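Side-chain contacts in agmatine ureohydrolase (PDB 3PZL), which probably hydrolyses agmatine to putrescine and urea, as a two-manganese member of the arginase family: residues Pro58-Gly63 / Asn281-Ala286; Ser125-Ala130 / Gly267-Glu272. All blocks are in the same frame, centred on the assembly; numbering follows the deposited sequence.

In the fold
After strand 37-42, the chain forms helix 57-65, whose residues 58-63 open contact 1, then passes through strand 116-121 to residues 125-130, the start of contact 2. After 136 residues that carry most of the manganese ligands, strand 265-271 closes contact 2, and helix 281-303, next in the chain, closes contact 1. Contact 2 is therefore nested inside the long loop of contact 1. Contact 1 joins two helices on one face of the parallel sheet; contact 2 pins helix 126-132 to the other face of strand 265-271. The two meet where Ile-270 CD1 packs 3.5 Å from Ala-286 O.

Contact 1: Pro58-Gly63 / Asn281-Ala286; sequences PDSIRG and NTSMLA
Ile-61 and Ser-283 mark the closest approach of two helices, with CA atoms 5.2 Å apart, segment axes 8.4 Å apart and a crossing angle of -78°, close to perpendicular. The small side chains of Ser-283 and Ala-286 are consistent with the close approach of the backbones at Ile-61 and Ser-283. Ser-283 and Ala-286, one turn apart, both direct their CB toward helix 57-65, and Ile-61 lies against the pair. Its CD1 comes 3.9 Å from Ala-286 CB, an apolar methyl-to-methyl contact, while CG1 rests 4.1 Å from the backbone O of Ser-283. With CG1 beside the backbone N (chi1 -71°) and the chain extended beyond it, the terminal methyl is carried onto the alanine. Beside this pair, Ser-60 OG lies 3.7 Å from Ser-283 CB. No hydrogen bond joins the two segments, which meet by van der Waals packing; each serine hydroxyl bonds to a backbone O three residues back, Ser-60 OG to Ala-57 O and Ser-283 OG to Gly-280 O, the latter just ahead of the helix. Ser-283 also leans on Ala-64, and Met-284, a selenomethionine, touches the same alanine. Beyond the crossing, Asn-281 bonds to Arg-51 of a second subunit. Ile-61 and Pro-58 rest on Leu-120 of strand 116-121, which seats helix 57-65 where it and helix 281-303 cross nearly at right angles over the parallel sheet of the arginase-family alpha/beta fold.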
loop_
_atom_site.group_PDB
_atom_site.type_symbol
_atom_site.label_atom_id
_atom_site.label_comp_id
_atom_site.label_asym_id
_atom_site.label_seq_id
_atom_site.Cartn_x
_atom_site.Cartn_y
_atom_site.Cartn_z
ATOM N N PRO B 58 -16.591 0.093 -11.563
ATOM C CA PRO B 58 -17.856 0.772 -11.415
ATOM C C PRO B 58 -18.186 0.997 -9.954
ATOM O O PRO B 58 -18.658 2.077 -9.583
ATOM C CB PRO B 58 -18.859 -0.177 -12.082
ATOM C CG PRO B 58 -18.082 -0.955 -13.012
ATOM C CD PRO B 58 -16.753 -1.163 -12.309
ATOM N N ASP B 59 -17.915 0.015 -9.110
ATOM C CA ASP B 59 -18.099 0.250 -7.709
ATOM C C ASP B 59 -17.226 1.420 -7.191
ATOM O O ASP B 59 -17.711 2.282 -6.426
ATOM C CB ASP B 59 -17.858 -1.011 -6.901
ATOM C CG ASP B 59 -18.131 -0.791 -5.428
ATOM O OD1 ASP B 59 -19.258 -0.397 -5.113
ATOM O OD2 ASP B 59 -17.243 -0.983 -4.578
ATOM N N SER B 60 -15.959 1.458 -7.591
ATOM C CA SER B 60 -15.094 2.510 -7.073
ATOM C C SER B 60 -15.489 3.918 -7.574
ATOM O O SER B 60 -15.338 4.926 -6.839
ATOM C CB SER B 60 -13.626 2.227 -7.356
ATOM O OG SER B 60 -13.371 2.195 -8.748
ATOM N N ILE B 61 -16.019 3.978 -8.798
ATOM C CA ILE B 61 -16.544 5.226 -9.310
ATOM C C ILE B 61 -17.728 5.760 -8.472
ATOM O O ILE B 61 -17.834 6.949 -8.204
ATOM C CB ILE B 61 -16.864 5.144 -10.838
ATOM C CG1 ILE B 61 -15.571 5.097 -11.626
ATOM C CG2 ILE B 61 -17.646 6.345 -11.336
ATOM C CD1 ILE B 61 -15.765 4.535 -12.988
ATOM N N ARG B 62 -18.622 4.883 -8.071
ATOM C CA ARG B 62 -19.743 5.289 -7.229
ATOM C C ARG B 62 -19.234 5.820 -5.884
ATOM O O ARG B 62 -19.821 6.701 -5.282
ATOM C CB ARG B 62 -20.686 4.094 -6.999
ATOM C CG ARG B 62 -21.313 3.521 -8.257
ATOM C CD ARG B 62 -22.319 2.377 -7.983
ATOM N NE ARG B 62 -22.962 1.946 -9.234
ATOM C CZ ARG B 62 -22.570 0.917 -10.005
ATOM N NH1 ARG B 62 -21.523 0.160 -9.682
ATOM N NH2 ARG B 62 -23.224 0.662 -11.135
ATOM N N GLY B 63 -18.130 5.260 -5.411
ATOM C CA GLY B 63 -17.575 5.655 -4.133
ATOM C C GLY B 63 -16.898 7.000 -4.158
ATOM O O GLY B 63 -17.007 7.736 -3.179
ATOM N N ASN B 281 -7.477 8.343 -6.885
ATOM C CA ASN B 281 -7.399 9.495 -7.770
ATOM C C ASN B 281 -7.853 9.178 -9.181
ATOM O O ASN B 281 -8.396 10.042 -9.879
ATOM C CB ASN B 281 -6.028 10.187 -7.729
ATOM C CG ASN B 281 -5.786 10.942 -6.384
ATOM O OD1 ASN B 281 -6.675 11.039 -5.521
ATOM N ND2 ASN B 281 -4.570 11.449 -6.200
ATOM N N THR B 282 -7.678 7.936 -9.599
ATOM C CA THR B 282 -8.043 7.551 -10.976
ATOM C C THR B 282 -9.577 7.430 -11.129
ATOM O O THR B 282 -10.172 7.930 -12.077
ATOM C CB THR B 282 -7.340 6.254 -11.403
ATOM O OG1 THR B 282 -5.924 6.409 -11.267
ATOM C CG2 THR B 282 -7.657 5.922 -12.830
ATOM N N SER B 283 -10.231 6.820 -10.154
ATOM C CA SER B 283 -11.686 6.748 -10.184
ATOM C C SER B 283 -12.323 8.111 -9.942
ATOM O O SER B 283 -13.482 8.331 -10.264
ATOM C CB SER B 283 -12.201 5.708 -9.194
ATOM O OG SER B 283 -11.727 6.019 -7.915
HETATM N N MSE B 284 -11.556 9.029 -9.385
HETATM C CA MSE B 284 -12.039 10.368 -9.167
HETATM C C MSE B 284 -12.024 11.133 -10.493
HETATM O O MSE B 284 -12.936 11.892 -10.806
HETATM C CB MSE B 284 -11.181 11.080 -8.152
HETATM C CG MSE B 284 -11.768 12.395 -7.695
HETATM SE SE MSE B 284 -13.470 12.091 -6.712
HETATM C CE MSE B 284 -13.765 13.917 -6.116
ATOM N N LEU B 285 -10.975 10.952 -11.275
ATOM C CA LEU B 285 -10.959 11.528 -12.607
ATOM C C LEU B 285 -12.066 10.860 -13.427
ATOM O O LEU B 285 -12.806 11.548 -14.151
ATOM C CB LEU B 285 -9.608 11.314 -13.273
ATOM C CG LEU B 285 -9.503 11.706 -14.739
ATOM C CD1 LEU B 285 -9.843 13.146 -14.937
ATOM C CD2 LEU B 285 -8.124 11.479 -15.152
ATOM N N ALA B 286 -12.200 9.535 -13.323
ATOM C CA ALA B 286 -13.275 8.868 -14.062
ATOM C C ALA B 286 -14.680 9.429 -13.741
ATOM O O ALA B 286 -15.497 9.621 -14.639
ATOM C CB ALA B 286 -13.231 7.401 -13.858
#

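Contact 2: Ser125-Ala130 / Gly267-Glu272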
loop_
_atom_site.group_PDB
_atom_site.type_symbol
_atom_site.label_atom_id
_atom_site.label_comp_id
_atom_site.label_asym_id
_atom_site.label_seq_id
_atom_site.Cartn_x
_atom_site.Cartn_y
_atom_site.Cartn_z
ATOM N N SER B 125 -13.374 -4.321 -24.115
ATOM C CA SER B 125 -14.080 -5.141 -25.066
ATOM C C SER B 125 -15.583 -5.052 -24.893
ATOM O O SER B 125 -16.314 -5.475 -25.773
ATOM C CB SER B 125 -13.628 -6.585 -24.981
ATOM O OG SER B 125 -13.836 -7.081 -23.668
ATOM N N ILE B 126 -16.064 -4.489 -23.794
ATOM C CA ILE B 126 -17.493 -4.282 -23.670
ATOM C C ILE B 126 -18.041 -3.288 -24.691
ATOM O O ILE B 126 -19.231 -3.318 -25.004
ATOM C CB ILE B 126 -17.868 -3.855 -22.280
ATOM C CG1 ILE B 126 -17.192 -2.538 -21.902
ATOM C CG2 ILE B 126 -17.478 -4.938 -21.295
ATOM C CD1 ILE B 126 -17.639 -1.961 -20.576
ATOM N N THR B 127 -17.161 -2.405 -25.181
ATOM C CA THR B 127 -17.473 -1.377 -26.191
ATOM C C THR B 127 -17.981 -1.979 -27.498
ATOM O O THR B 127 -18.906 -1.469 -28.092
ATOM C CB THR B 127 -16.245 -0.460 -26.440
ATOM O OG1 THR B 127 -16.066 0.368 -25.303
ATOM C CG2 THR B 127 -16.434 0.451 -27.590
ATOM N N VAL B 128 -17.384 -3.080 -27.916
ATOM C CA VAL B 128 -17.834 -3.803 -29.092
ATOM C C VAL B 128 -19.373 -3.917 -29.087
ATOM O O VAL B 128 -20.038 -3.607 -30.083
ATOM C CB VAL B 128 -17.152 -5.195 -29.186
ATOM C CG1 VAL B 128 -17.679 -6.003 -30.345
ATOM C CG2 VAL B 128 -15.635 -5.041 -29.285
ATOM N N GLY B 129 -19.933 -4.325 -27.952
ATOM C CA GLY B 129 -21.360 -4.484 -27.813
ATOM C C GLY B 129 -22.040 -3.237 -28.286
ATOM O O GLY B 129 -22.766 -3.254 -29.277
ATOM N N ALA B 130 -21.770 -2.143 -27.596
ATOM C CA ALA B 130 -22.360 -0.861 -27.907
ATOM C C ALA B 130 -22.215 -0.485 -29.398
ATOM O O ALA B 130 -23.144 0.068 -29.986
ATOM C CB ALA B 130 -21.783 0.204 -26.992
ATOM N N GLY B 267 -24.062 7.988 -26.984
ATOM C CA GLY B 267 -23.653 7.098 -25.906
ATOM C C GLY B 267 -22.234 7.375 -25.457
ATOM O O GLY B 267 -21.455 7.962 -26.197
ATOM N N PHE B 268 -21.900 6.921 -24.259
ATOM C CA PHE B 268 -20.613 7.185 -23.663
ATOM C C PHE B 268 -20.133 6.019 -22.793
ATOM O O PHE B 268 -20.936 5.317 -22.185
ATOM C CB PHE B 268 -20.746 8.453 -22.828
ATOM C CG PHE B 268 -19.453 8.955 -22.247
ATOM C CD1 PHE B 268 -18.291 8.906 -22.977
ATOM C CD2 PHE B 268 -19.419 9.535 -20.972
ATOM C CE1 PHE B 268 -17.091 9.391 -22.450
ATOM C CE2 PHE B 268 -18.217 10.029 -20.428
ATOM C CZ PHE B 268 -17.047 9.959 -21.173
ATOM N N ASP B 269 -18.822 5.820 -22.715
ATOM C CA ASP B 269 -18.269 4.849 -21.780
ATOM C C ASP B 269 -16.872 5.158 -21.268
ATOM O O ASP B 269 -16.149 5.964 -21.868
ATOM C CB ASP B 269 -18.356 3.426 -22.315
ATOM C CG ASP B 269 -17.375 3.134 -23.426
ATOM O OD1 ASP B 269 -16.257 3.665 -23.450
ATOM O OD2 ASP B 269 -17.740 2.324 -24.290
ATOM N N ILE B 270 -16.521 4.540 -20.135
ATOM C CA ILE B 270 -15.220 4.729 -19.473
ATOM C C ILE B 270 -14.717 3.358 -19.052
ATOM O O ILE B 270 -15.457 2.618 -18.425
ATOM C CB ILE B 270 -15.310 5.684 -18.237
ATOM C CG1 ILE B 270 -16.029 6.991 -18.614
ATOM C CG2 ILE B 270 -13.918 5.984 -17.650
ATOM C CD1 ILE B 270 -16.508 7.832 -17.446
ATOM N N VAL B 271 -13.485 3.013 -19.410
ATOM C CA VAL B 271 -13.013 1.652 -19.261
ATOM C C VAL B 271 -11.517 1.524 -19.021
ATOM O O VAL B 271 -10.747 2.426 -19.279
ATOM C CB VAL B 271 -13.363 0.791 -20.506
ATOM C CG1 VAL B 271 -14.857 0.766 -20.752
ATOM C CG2 VAL B 271 -12.600 1.284 -21.757
ATOM N N GLU B 272 -11.111 0.358 -18.561
ATOM C CA GLU B 272 -9.695 -0.044 -18.500
ATOM C C GLU B 272 -8.874 0.660 -17.436
ATOM O O GLU B 272 -7.663 0.864 -17.645
ATOM C CB GLU B 272 -8.979 0.069 -19.854
ATOM C CG GLU B 272 -9.491 -0.855 -20.930
ATOM C CD GLU B 272 -9.053 -2.291 -20.724
ATOM O OE1 GLU B 272 -8.047 -2.476 -20.004
ATOM O OE2 GLU B 272 -9.699 -3.239 -21.257
#
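Thr-127 and Asp-269 join helix 126-132 to strand 265-271 within the arginase fold, an alpha/beta domain built on a parallel sheet whose strand ends carry the manganese ligands. The tight part of the contact is polar. Thr-127 OG1 donates to Asp-269 OD2 at 2.8 Å, reaching that oxygen from its syn side but 34° out of the carboxylate plane, and the two side chains cross at about a right angle. The threonine OG1 sits beside the backbone N and anti to the carbonyl carbon (chi1 -72°), which aims it at the strand. Neighbouring strand 223-229 completes the grip: Tyr-225 OH bonds to the same OD2, and Ser-227 OG bonds to both Asp-269 OD1 and Thr-127 OG1. The buried carboxylate is thus held through both oxygens, and this may fix its rotation. Replacing Asp-269 with an alanine would probably leave the hydroxyls of Thr-127, Ser-227 and Tyr-225 without their shared acceptor and open a gap between helix and sheet. The looser part is apolar, and it too is buried rather than turned to solvent. Here Ile-126 and Val-271 run past each other in opposite directions, meeting through single methyls. Ile-126 also packs on Val-99 of helix 96-112 and on Met-119 of strand 116-121. This end adjoins the metal site: Val-271 touches the manganese ligand His-124, its side chain lies about 6 Å from a manganese ion at the nearest atoms, and Glu-272 OE2 bonds to the backbone N of His-124. At this apolar end Ile-126 CD1 rests against Val-271 CG1, 3.9 Å away.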